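Local coordinates for putative methyltransferase (Porphyromonas gingivalis, PDB 3LL7), which is of unproven function but probably transfers methyl groups, with a ferredoxin-like and a THUMP-like region towards its C-terminal end, at residues I270-T275 against A311-L316; L316-L319 against S323-Y326; I346-S351 against R368-S373. One frame throughout, in Å; residues are numbered along the deposited sequence.

The three contacts join neighbouring parts of a chain by different chemistry. Interaction 1 bridges strand 272-274 and the end of helix 307-314 with one arginine; interaction 2, which shares Leu316, is the hairpin that follows, its centre about 13 Å away. They touch where Ala311 CB meets Tyr326 CE1 at 3.7 Å. Interaction 3 lies about 17 Å, centre to centre, from interaction 2; a probable hydrogen bond of 3.2 Å between Asn369 ND2 and Ser323 OG ties the hairpin to the loop after strand 364-368, both contacts reaching one seven-stranded sheet. Interactions 1 and 3 stay about 13 Å apart at their nearest atoms. Ethanediol and formic acid, probably from the crystallisation liquor, bind at Asn369 and Phe370.

Interaction 1. Residues I270-T275 against A311-L316; sequences IPFIFT and AYRLGL
Short strand 272-274, paired antiparallel with strand 258-263 of the large mixed sheet, meets the C-terminal turn of helix 307-314; within these two segments the link is carried by Arg313, which reaches Phe272, Ile273 and Phe274. The backbones stay well apart, the nearest CA atoms, of Phe274 and Arg313, being 9.8 Å from each other. The arginine spans that gap with CG roughly anti to its backbone N (chi1 -152°) and two successive bends further out, which bring the guanidinium alongside the strand. Its NH2 donates to the carbonyl oxygen Ile273 O at 2.9 Å in an almost straight bond, 170° at the hydrogen, and the acceptor lies close to the guanidinium plane. One flat side of the same group is turned to Phe272: the two planes are only 8° from parallel, yet the overlap is slight, with NH1 above the rim of the ring and 4.1 Å from Phe272 CZ. NH2 also comes within 3.7 Å of Phe274 CB, a plain van der Waals approach. Beyond the contact, Phe272 packs on Thr309 and Val310 of the helix, and Thr275, as N-cap of helix 276-281, bonds through OG1 to the backbone N of Glu278. The carboxylate of Glu278 then forms a salt bridge with Arg313 NH2, so one nitrogen serves a backbone carbonyl and an acid together. Because Arg313 was deposited in two conformers, this reading describes one of them and the bond need not always be made. In that conformer NH2 meets the carbonyl oxygen at the guanidinium edge, the rim of an aromatic ring lies over one face, and the positive charge would probably be balanced largely by Glu278.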
loop_
_atom_site.group_PDB
_atom_site.type_symbol
_atom_site.label_atom_id
_atom_site.label_comp_id
_atom_site.label_asym_id
_atom_site.label_seq_id
_atom_site.Cartn_x
_atom_site.Cartn_y
_atom_site.Cartn_z
ATOM N N ILE A 270 -5.384 8.123 -12.539
ATOM C CA ILE A 270 -6.142 7.199 -13.377
ATOM C C ILE A 270 -5.504 5.790 -13.302
ATOM O O ILE A 270 -4.301 5.681 -13.460
ATOM C CB ILE A 270 -6.084 7.787 -14.839
ATOM C CG1 ILE A 270 -6.674 9.206 -14.881
ATOM C CG2 ILE A 270 -6.691 6.882 -15.863
ATOM C CD1 ILE A 270 -7.993 9.379 -14.175
ATOM N N PRO A 271 -6.296 4.719 -13.038
ATOM C CA PRO A 271 -5.674 3.383 -12.937
ATOM C C PRO A 271 -5.294 2.833 -14.309
ATOM O O PRO A 271 -5.917 3.203 -15.310
ATOM C CB PRO A 271 -6.796 2.525 -12.370
ATOM C CG PRO A 271 -8.076 3.175 -12.876
ATOM C CD PRO A 271 -7.761 4.672 -12.846
ATOM N N PHE A 272 -4.296 1.958 -14.349
ATOM C CA PHE A 272 -4.076 1.118 -15.529
ATOM C C PHE A 272 -4.888 -0.156 -15.311
ATOM O O PHE A 272 -4.624 -0.912 -14.368
ATOM C CB PHE A 272 -2.587 0.791 -15.643
ATOM C CG PHE A 272 -2.213 0.151 -16.937
ATOM C CD1 PHE A 272 -1.719 0.931 -17.984
ATOM C CD2 PHE A 272 -2.398 -1.213 -17.126
ATOM C CE1 PHE A 272 -1.397 0.373 -19.205
ATOM C CE2 PHE A 272 -2.066 -1.803 -18.371
ATOM C CZ PHE A 272 -1.569 -0.998 -19.410
ATOM N N ILE A 273 -5.901 -0.388 -16.132
ATOM C CA ILE A 273 -6.750 -1.562 -15.930
ATOM C C ILE A 273 -6.520 -2.562 -17.062
ATOM O O ILE A 273 -6.521 -2.184 -18.243
ATOM C CB ILE A 273 -8.226 -1.166 -15.910
ATOM C CG1 ILE A 273 -8.483 -0.020 -14.899
ATOM C CG2 ILE A 273 -9.144 -2.383 -15.645
ATOM C CD1 ILE A 273 -9.952 0.469 -14.945
ATOM N N PHE A 274 -6.315 -3.826 -16.701
ATOM C CA PHE A 274 -6.102 -4.873 -17.704
ATOM C C PHE A 274 -6.546 -6.227 -17.126
ATOM O O PHE A 274 -7.047 -6.290 -15.997
ATOM C CB PHE A 274 -4.605 -4.913 -18.148
ATOM C CG PHE A 274 -3.677 -5.515 -17.119
ATOM C CD1 PHE A 274 -3.031 -6.731 -17.386
ATOM C CD2 PHE A 274 -3.444 -4.876 -15.871
ATOM C CE1 PHE A 274 -2.180 -7.306 -16.426
ATOM C CE2 PHE A 274 -2.613 -5.467 -14.919
ATOM C CZ PHE A 274 -1.985 -6.699 -15.207
ATOM N N THR A 275 -6.361 -7.300 -17.897
ATOM C CA THR A 275 -6.652 -8.657 -17.430
ATOM C C THR A 275 -5.501 -9.568 -17.794
ATOM O O THR A 275 -4.736 -9.279 -18.724
ATOM C CB THR A 275 -7.916 -9.239 -18.102
ATOM O OG1 THR A 275 -7.708 -9.332 -19.519
ATOM C CG2 THR A 275 -9.126 -8.375 -17.810
ATOM N N ALA A 311 3.242 -1.927 -23.149
ATOM C CA ALA A 311 3.857 -1.601 -24.454
ATOM C C ALA A 311 2.783 -1.557 -25.572
ATOM O O ALA A 311 2.794 -0.678 -26.454
ATOM C CB ALA A 311 4.947 -2.649 -24.782
ATOM N N TYR A 312 1.888 -2.532 -25.536
ATOM C CA TYR A 312 0.842 -2.678 -26.542
ATOM C C TYR A 312 -0.177 -1.522 -26.442
ATOM O O TYR A 312 -0.561 -0.994 -27.458
ATOM C CB TYR A 312 0.119 -4.038 -26.361
ATOM C CG TYR A 312 -0.867 -4.345 -27.481
ATOM C CD1 TYR A 312 -0.407 -4.800 -28.721
ATOM C CD2 TYR A 312 -2.227 -4.148 -27.313
ATOM C CE1 TYR A 312 -1.291 -5.056 -29.767
ATOM C CE2 TYR A 312 -3.133 -4.427 -28.351
ATOM C CZ TYR A 312 -2.647 -4.868 -29.573
ATOM O OH TYR A 312 -3.516 -5.135 -30.619
ATOM N N ARG A 313 -0.563 -1.160 -25.216
ATOM C CA ARG A 313 -1.552 -0.095 -24.939
ATOM C C ARG A 313 -1.057 1.286 -25.365
ATOM O O ARG A 313 -1.854 2.158 -25.738
ATOM C CB ARG A 313 -1.884 -0.056 -23.442
ATOM C CG ARG A 313 -3.272 0.455 -23.130
ATOM C CD ARG A 313 -4.361 -0.444 -23.677
ATOM N NE ARG A 313 -4.677 -1.580 -22.821
ATOM C CZ ARG A 313 -5.126 -1.498 -21.568
ATOM N NH1 ARG A 313 -5.292 -0.316 -20.982
ATOM N NH2 ARG A 313 -5.377 -2.615 -20.894
ATOM N N LEU A 314 0.263 1.467 -25.316
ATOM C CA LEU A 314 0.864 2.765 -25.479
ATOM C C LEU A 314 1.770 2.893 -26.696
ATOM O O LEU A 314 2.289 3.966 -26.934
ATOM C CB LEU A 314 1.575 3.189 -24.195
ATOM C CG LEU A 314 0.730 3.323 -22.919
ATOM C CD1 LEU A 314 1.629 3.848 -21.798
ATOM C CD2 LEU A 314 -0.493 4.250 -23.134
ATOM N N GLY A 315 1.903 1.822 -27.481
ATOM C CA GLY A 315 2.657 1.849 -28.725
ATOM C C GLY A 315 4.151 2.021 -28.497
ATOM O O GLY A 315 4.806 2.795 -29.191
ATOM N N LEU A 316 4.668 1.299 -27.503
ATOM C CA LEU A 316 6.074 1.399 -27.104
ATOM C C LEU A 316 6.755 0.070 -27.427
ATOM O O LEU A 316 6.074 -0.917 -27.676
ATOM C CB LEU A 316 6.177 1.720 -25.589
ATOM C CG LEU A 316 5.355 2.860 -24.992
ATOM C CD1 LEU A 316 5.478 2.885 -23.453
ATOM C CD2 LEU A 316 5.742 4.222 -25.559
#

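Interaction 2. Residues L316-L319 against S323-Y326; sequences LRKL and SHLY
Lys318 and Tyr326 face each other as an antiparallel, non-hydrogen-bonded pair, and their side chains cross obliquely on the same face of the sheet. The lysine chain starts out beside its own carbonyl carbon (chi1 -170°) and runs extended past the phenol, its CD 3.6 Å from Tyr326 CE1, before a bend at the last torsion (chi4 -76°) turns the amine aside. That bend delivers NZ to the edge of the His324 imidazole, where it donates to ND1 at 3.0 Å and sits practically in the ring plane. The Lys318 and His324 side chains point the same way, lying side by side. A second bond joins NZ to Ser323 O at 3.2 Å, here from above the carbonyl plane and not along a lone pair. With His320 O, at the end of the first arm, the ammonium has three acceptors, and a donor at ND1 suggests that this imidazole nitrogen carries no proton. The strands are the two arms of the tight beta hairpin 317-320/323-328 in the ferredoxin-like region, with His324 at the centre of an inverse gamma turn that kinks the second arm. Between the arms, Leu319 N bonds to Leu325 O at 3.1 Å, while Tyr326 CA comes 3.2 Å from Arg317 O in a CA-H...O contact. Leu319 and Leu325 meet away from the lysine, CD2 of the former 4.0 Å from CD1 of the latter, and both side chains pack on Thr394 of strand 389-395. At the other end Leu316 lies at about a right angle to Tyr326, with its CD1 3.9 Å from Tyr326 CB. The phenol OH bonds to Phe307 O, at the start of the helix over this face, and the Phe307 ring stacks with His324.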
loop_
_atom_site.group_PDB
_atom_site.type_symbol
_atom_site.label_atom_id
_atom_site.label_comp_id
_atom_site.label_asym_id
_atom_site.label_seq_id
_atom_site.Cartn_x
_atom_site.Cartn_y
_atom_site.Cartn_z
ATOM N N LEU A 316 4.668 1.299 -27.503
ATOM C CA LEU A 316 6.074 1.399 -27.104
ATOM C C LEU A 316 6.755 0.070 -27.427
ATOM O O LEU A 316 6.074 -0.917 -27.676
ATOM C CB LEU A 316 6.177 1.720 -25.589
ATOM C CG LEU A 316 5.355 2.860 -24.992
ATOM C CD1 LEU A 316 5.478 2.885 -23.453
ATOM C CD2 LEU A 316 5.742 4.222 -25.559
ATOM N N ARG A 317 8.090 0.061 -27.509
ATOM C CA ARG A 317 8.859 -1.159 -27.710
ATOM C C ARG A 317 9.478 -1.530 -26.367
ATOM O O ARG A 317 9.919 -0.646 -25.635
ATOM C CB ARG A 317 9.991 -0.905 -28.732
ATOM C CG ARG A 317 9.451 -0.718 -30.169
ATOM C CD ARG A 317 10.367 0.113 -31.022
ATOM N NE ARG A 317 11.598 -0.553 -31.466
ATOM C CZ ARG A 317 11.670 -1.622 -32.274
ATOM N NH1 ARG A 317 10.571 -2.248 -32.696
ATOM N NH2 ARG A 317 12.863 -2.087 -32.645
ATOM N N LYS A 318 9.493 -2.814 -26.033
ATOM C CA LYS A 318 10.061 -3.250 -24.750
ATOM C C LYS A 318 11.468 -3.759 -25.037
ATOM O O LYS A 318 11.717 -4.290 -26.120
ATOM C CB LYS A 318 9.210 -4.359 -24.138
ATOM C CG LYS A 318 9.581 -4.690 -22.705
ATOM C CD LYS A 318 8.372 -5.420 -22.030
ATOM C CE LYS A 318 8.615 -5.617 -20.526
ATOM N NZ LYS A 318 9.553 -6.708 -20.262
ATOM N N LEU A 319 12.403 -3.580 -24.103
ATOM C CA LEU A 319 13.791 -3.958 -24.373
ATOM C C LEU A 319 14.023 -5.473 -24.463
ATOM O O LEU A 319 14.762 -5.931 -25.317
ATOM C CB LEU A 319 14.708 -3.331 -23.317
ATOM C CG LEU A 319 15.171 -1.906 -23.649
ATOM C CD1 LEU A 319 14.127 -0.943 -24.144
ATOM C CD2 LEU A 319 15.996 -1.281 -22.452
ATOM N N SER A 323 13.633 -7.352 -19.159
ATOM C CA SER A 323 13.967 -5.944 -18.897
ATOM C C SER A 323 12.685 -5.109 -18.911
ATOM O O SER A 323 12.100 -4.848 -19.970
ATOM C CB SER A 323 14.951 -5.375 -19.952
ATOM O OG SER A 323 16.091 -6.195 -20.066
ATOM N N HIS A 324 12.241 -4.685 -17.734
ATOM C CA HIS A 324 10.971 -4.005 -17.671
ATOM C C HIS A 324 11.186 -2.510 -17.869
ATOM O O HIS A 324 11.067 -1.708 -16.937
ATOM C CB HIS A 324 10.232 -4.381 -16.394
ATOM C CG HIS A 324 10.052 -5.868 -16.236
ATOM N ND1 HIS A 324 9.799 -6.695 -17.312
ATOM C CD2 HIS A 324 10.083 -6.674 -15.144
ATOM C CE1 HIS A 324 9.671 -7.938 -16.887
ATOM N NE2 HIS A 324 9.833 -7.949 -15.573
ATOM N N LEU A 325 11.583 -2.189 -19.102
ATOM C CA LEU A 325 11.763 -0.844 -19.603
ATOM C C LEU A 325 11.282 -0.810 -21.034
ATOM O O LEU A 325 11.333 -1.817 -21.756
ATOM C CB LEU A 325 13.274 -0.468 -19.660
ATOM C CG LEU A 325 13.983 -0.311 -18.329
ATOM C CD1 LEU A 325 15.503 -0.106 -18.695
ATOM C CD2 LEU A 325 13.429 0.932 -17.585
ATOM N N TYR A 326 10.892 0.375 -21.448
ATOM C CA TYR A 326 10.315 0.614 -22.765
ATOM C C TYR A 326 11.031 1.754 -23.440
ATOM O O TYR A 326 11.658 2.587 -22.766
ATOM C CB TYR A 326 8.820 0.944 -22.647
ATOM C CG TYR A 326 8.092 -0.075 -21.834
ATOM C CD1 TYR A 326 7.560 -1.236 -22.425
ATOM C CD2 TYR A 326 7.977 0.093 -20.461
ATOM C CE1 TYR A 326 6.885 -2.194 -21.644
ATOM C CE2 TYR A 326 7.318 -0.851 -19.671
ATOM C CZ TYR A 326 6.788 -1.983 -20.261
ATOM O OH TYR A 326 6.137 -2.903 -19.478
#

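Interaction 3. Residues I346-S351 against R368-S373; sequences IPFSTS and RNFPLS. With EDO (1,2-ethanediol), chain B; FMT (formic acid), chain J.
Phe348 and Phe370 supply the dense part of this contact, an edge-to-face pair in which Phe370 presents its edge to the face of Phe348. The ring centroids are 4.7 Å apart and the planes meet at 61°, a tilted version of the T shape. Phe370 CZ stands above the middle of the Phe348 ring, 3.6 Å from Phe348 CG, and so touches all six ring carbons rather than one side. Phe348 reaches across because its first torsion (chi1 179°) swings the ring away from the backbone N and straight out of its loop. Leu372 adds a methyl, CD1 approaching Phe348 CZ at 3.9 Å, the two side chains crossing at about a right angle. Pro371 is the loose, exposed rim of this wholly apolar contact: its CG remains 4.3 Å from Phe348 CE2, although its CD lies over one face of the neighbouring Phe370 ring. Leu353, Leu403 and Lys401 also touch Phe348, and Leu377 of helix 374-381 meets Phe370. The polar groups of the two segments lie beyond the contact, where two small molecules, probably from the crystallisation liquor, are bound. Ethanediol takes Asn369 N onto its O1 at 2.9 Å and Phe370 N onto its O2, which in turn donates to Phe370 O. Formic acid accepts from Asn369 ND2 at 3.1 Å and from Asn322 ND2; Asn369 ND2 also bonds to Ser323 OG, which places the loop against the hairpin. Phe348 follows strand 337-347 of the mixed sheet, while Phe370 lies between its edge strand 364-368 and helix 374-381, whose N-cap is Ser373, so the aromatic pair joins two loops at the surface of the THUMP-like region.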
loop_
_atom_site.group_PDB
_atom_site.type_symbol
_atom_site.label_atom_id
_atom_site.label_comp_id
_atom_site.label_asym_id
_atom_site.label_seq_id
_atom_site.Cartn_x
_atom_site.Cartn_y
_atom_site.Cartn_z
ATOM N N ILE A 346 25.819 2.833 -23.778
ATOM C CA ILE A 346 27.182 2.302 -23.631
ATOM C C ILE A 346 27.165 0.773 -23.518
ATOM O O ILE A 346 26.565 0.244 -22.584
ATOM C CB ILE A 346 27.831 2.904 -22.370
ATOM C CG1 ILE A 346 27.806 4.444 -22.460
ATOM C CG2 ILE A 346 29.287 2.376 -22.178
ATOM C CD1 ILE A 346 28.165 5.106 -21.125
ATOM N N PRO A 347 27.821 0.057 -24.460
ATOM C CA PRO A 347 27.885 -1.409 -24.359
ATOM C C PRO A 347 28.580 -1.731 -23.067
ATOM O O PRO A 347 29.611 -1.122 -22.772
ATOM C CB PRO A 347 28.779 -1.808 -25.536
ATOM C CG PRO A 347 28.528 -0.684 -26.570
ATOM C CD PRO A 347 28.515 0.547 -25.672
ATOM N N PHE A 348 28.009 -2.633 -22.272
ATOM C CA PHE A 348 28.592 -2.882 -20.968
ATOM C C PHE A 348 29.677 -3.937 -20.990
ATOM O O PHE A 348 29.495 -5.007 -21.582
ATOM C CB PHE A 348 27.525 -3.321 -19.952
ATOM C CG PHE A 348 28.109 -3.618 -18.597
ATOM C CD1 PHE A 348 28.641 -2.580 -17.821
ATOM C CD2 PHE A 348 28.180 -4.914 -18.126
ATOM C CE1 PHE A 348 29.209 -2.831 -16.591
ATOM C CE2 PHE A 348 28.745 -5.185 -16.868
ATOM C CZ PHE A 348 29.266 -4.151 -16.104
ATOM N N SER A 349 30.774 -3.666 -20.289
ATOM C CA SER A 349 31.716 -4.728 -19.903
ATOM C C SER A 349 32.387 -4.233 -18.637
ATOM O O SER A 349 32.339 -3.035 -18.328
ATOM C CB SER A 349 32.764 -4.976 -20.983
ATOM O OG SER A 349 33.476 -3.778 -21.238
ATOM N N THR A 350 33.033 -5.148 -17.919
ATOM C CA THR A 350 33.673 -4.798 -16.658
ATOM C C THR A 350 34.589 -3.598 -16.868
ATOM O O THR A 350 34.584 -2.672 -16.077
ATOM C CB THR A 350 34.400 -6.021 -16.041
ATOM O OG1 THR A 350 33.440 -7.062 -15.840
ATOM C CG2 THR A 350 35.038 -5.670 -14.673
ATOM N N SER A 351 35.335 -3.582 -17.967
ATOM C CA SER A 351 36.271 -2.486 -18.204
ATOM C C SER A 351 35.594 -1.107 -18.315
ATOM O O SER A 351 36.229 -0.097 -18.059
ATOM C CB SER A 351 37.128 -2.763 -19.455
ATOM O OG SER A 351 36.299 -2.708 -20.594
ATOM N N ARG A 368 17.593 -2.653 -14.446
ATOM C CA ARG A 368 16.444 -3.465 -14.882
ATOM C C ARG A 368 16.973 -4.552 -15.775
ATOM O O ARG A 368 17.077 -4.344 -17.000
ATOM C CB ARG A 368 15.384 -2.654 -15.659
ATOM C CG ARG A 368 14.689 -1.544 -14.856
ATOM C CD ARG A 368 13.692 -2.141 -13.876
ATOM N NE ARG A 368 13.132 -1.108 -13.016
ATOM C CZ ARG A 368 12.486 -1.351 -11.891
ATOM N NH1 ARG A 368 12.294 -2.619 -11.492
ATOM N NH2 ARG A 368 12.021 -0.327 -11.168
ATOM N N ASN A 369 17.251 -5.704 -15.162
ATOM C CA ASN A 369 17.851 -6.878 -15.812
ATOM C C ASN A 369 19.325 -6.618 -16.156
ATOM O O ASN A 369 19.675 -6.200 -17.275
ATOM C CB ASN A 369 17.017 -7.321 -17.024
ATOM C CG ASN A 369 17.462 -8.646 -17.591
ATOM O OD1 ASN A 369 18.194 -9.401 -16.934
ATOM N ND2 ASN A 369 17.033 -8.948 -18.818
ATOM N N PHE A 370 20.180 -6.823 -15.152
ATOM C CA PHE A 370 21.574 -6.412 -15.241
ATOM C C PHE A 370 22.359 -7.246 -14.212
ATOM O O PHE A 370 21.814 -7.545 -13.136
ATOM C CB PHE A 370 21.699 -4.907 -14.938
ATOM C CG PHE A 370 22.978 -4.301 -15.408
ATOM C CD1 PHE A 370 23.235 -4.147 -16.759
ATOM C CD2 PHE A 370 23.958 -3.916 -14.470
ATOM C CE1 PHE A 370 24.475 -3.598 -17.187
ATOM C CE2 PHE A 370 25.174 -3.360 -14.878
ATOM C CZ PHE A 370 25.429 -3.217 -16.236
ATOM N N PRO A 371 23.627 -7.583 -14.516
ATOM C CA PRO A 371 24.323 -8.532 -13.613
ATOM C C PRO A 371 24.824 -7.901 -12.300
ATOM O O PRO A 371 25.238 -8.645 -11.383
ATOM C CB PRO A 371 25.487 -9.027 -14.465
ATOM C CG PRO A 371 25.791 -7.864 -15.387
ATOM C CD PRO A 371 24.369 -7.417 -15.780
ATOM N N LEU A 372 24.824 -6.569 -12.221
ATOM C CA LEU A 372 25.226 -5.883 -10.977
ATOM C C LEU A 372 24.005 -5.234 -10.336
ATOM O O LEU A 372 23.073 -4.863 -11.049
ATOM C CB LEU A 372 26.257 -4.792 -11.275
ATOM C CG LEU A 372 27.574 -5.292 -11.934
ATOM C CD1 LEU A 372 28.434 -4.096 -12.276
ATOM C CD2 LEU A 372 28.307 -6.286 -11.049
ATOM N N SER A 373 24.012 -5.064 -9.013
ATOM C CA SER A 373 22.975 -4.256 -8.376
ATOM C C SER A 373 23.352 -2.782 -8.547
ATOM O O SER A 373 24.487 -2.469 -8.887
ATOM C CB SER A 373 22.886 -4.570 -6.889
ATOM O OG SER A 373 24.115 -4.231 -6.258
HETATM C C1 EDO B . 17.070 -6.649 -11.606
HETATM O O1 EDO B . 16.117 -6.044 -12.467
HETATM C C2 EDO B . 18.436 -6.634 -12.277
HETATM O O2 EDO B . 18.809 -7.956 -12.636
HETATM C C FMT J . 18.090 -12.349 -19.481
HETATM O O1 FMT J . 18.750 -11.353 -19.784
HETATM O O2 FMT J . 17.199 -12.363 -18.627
#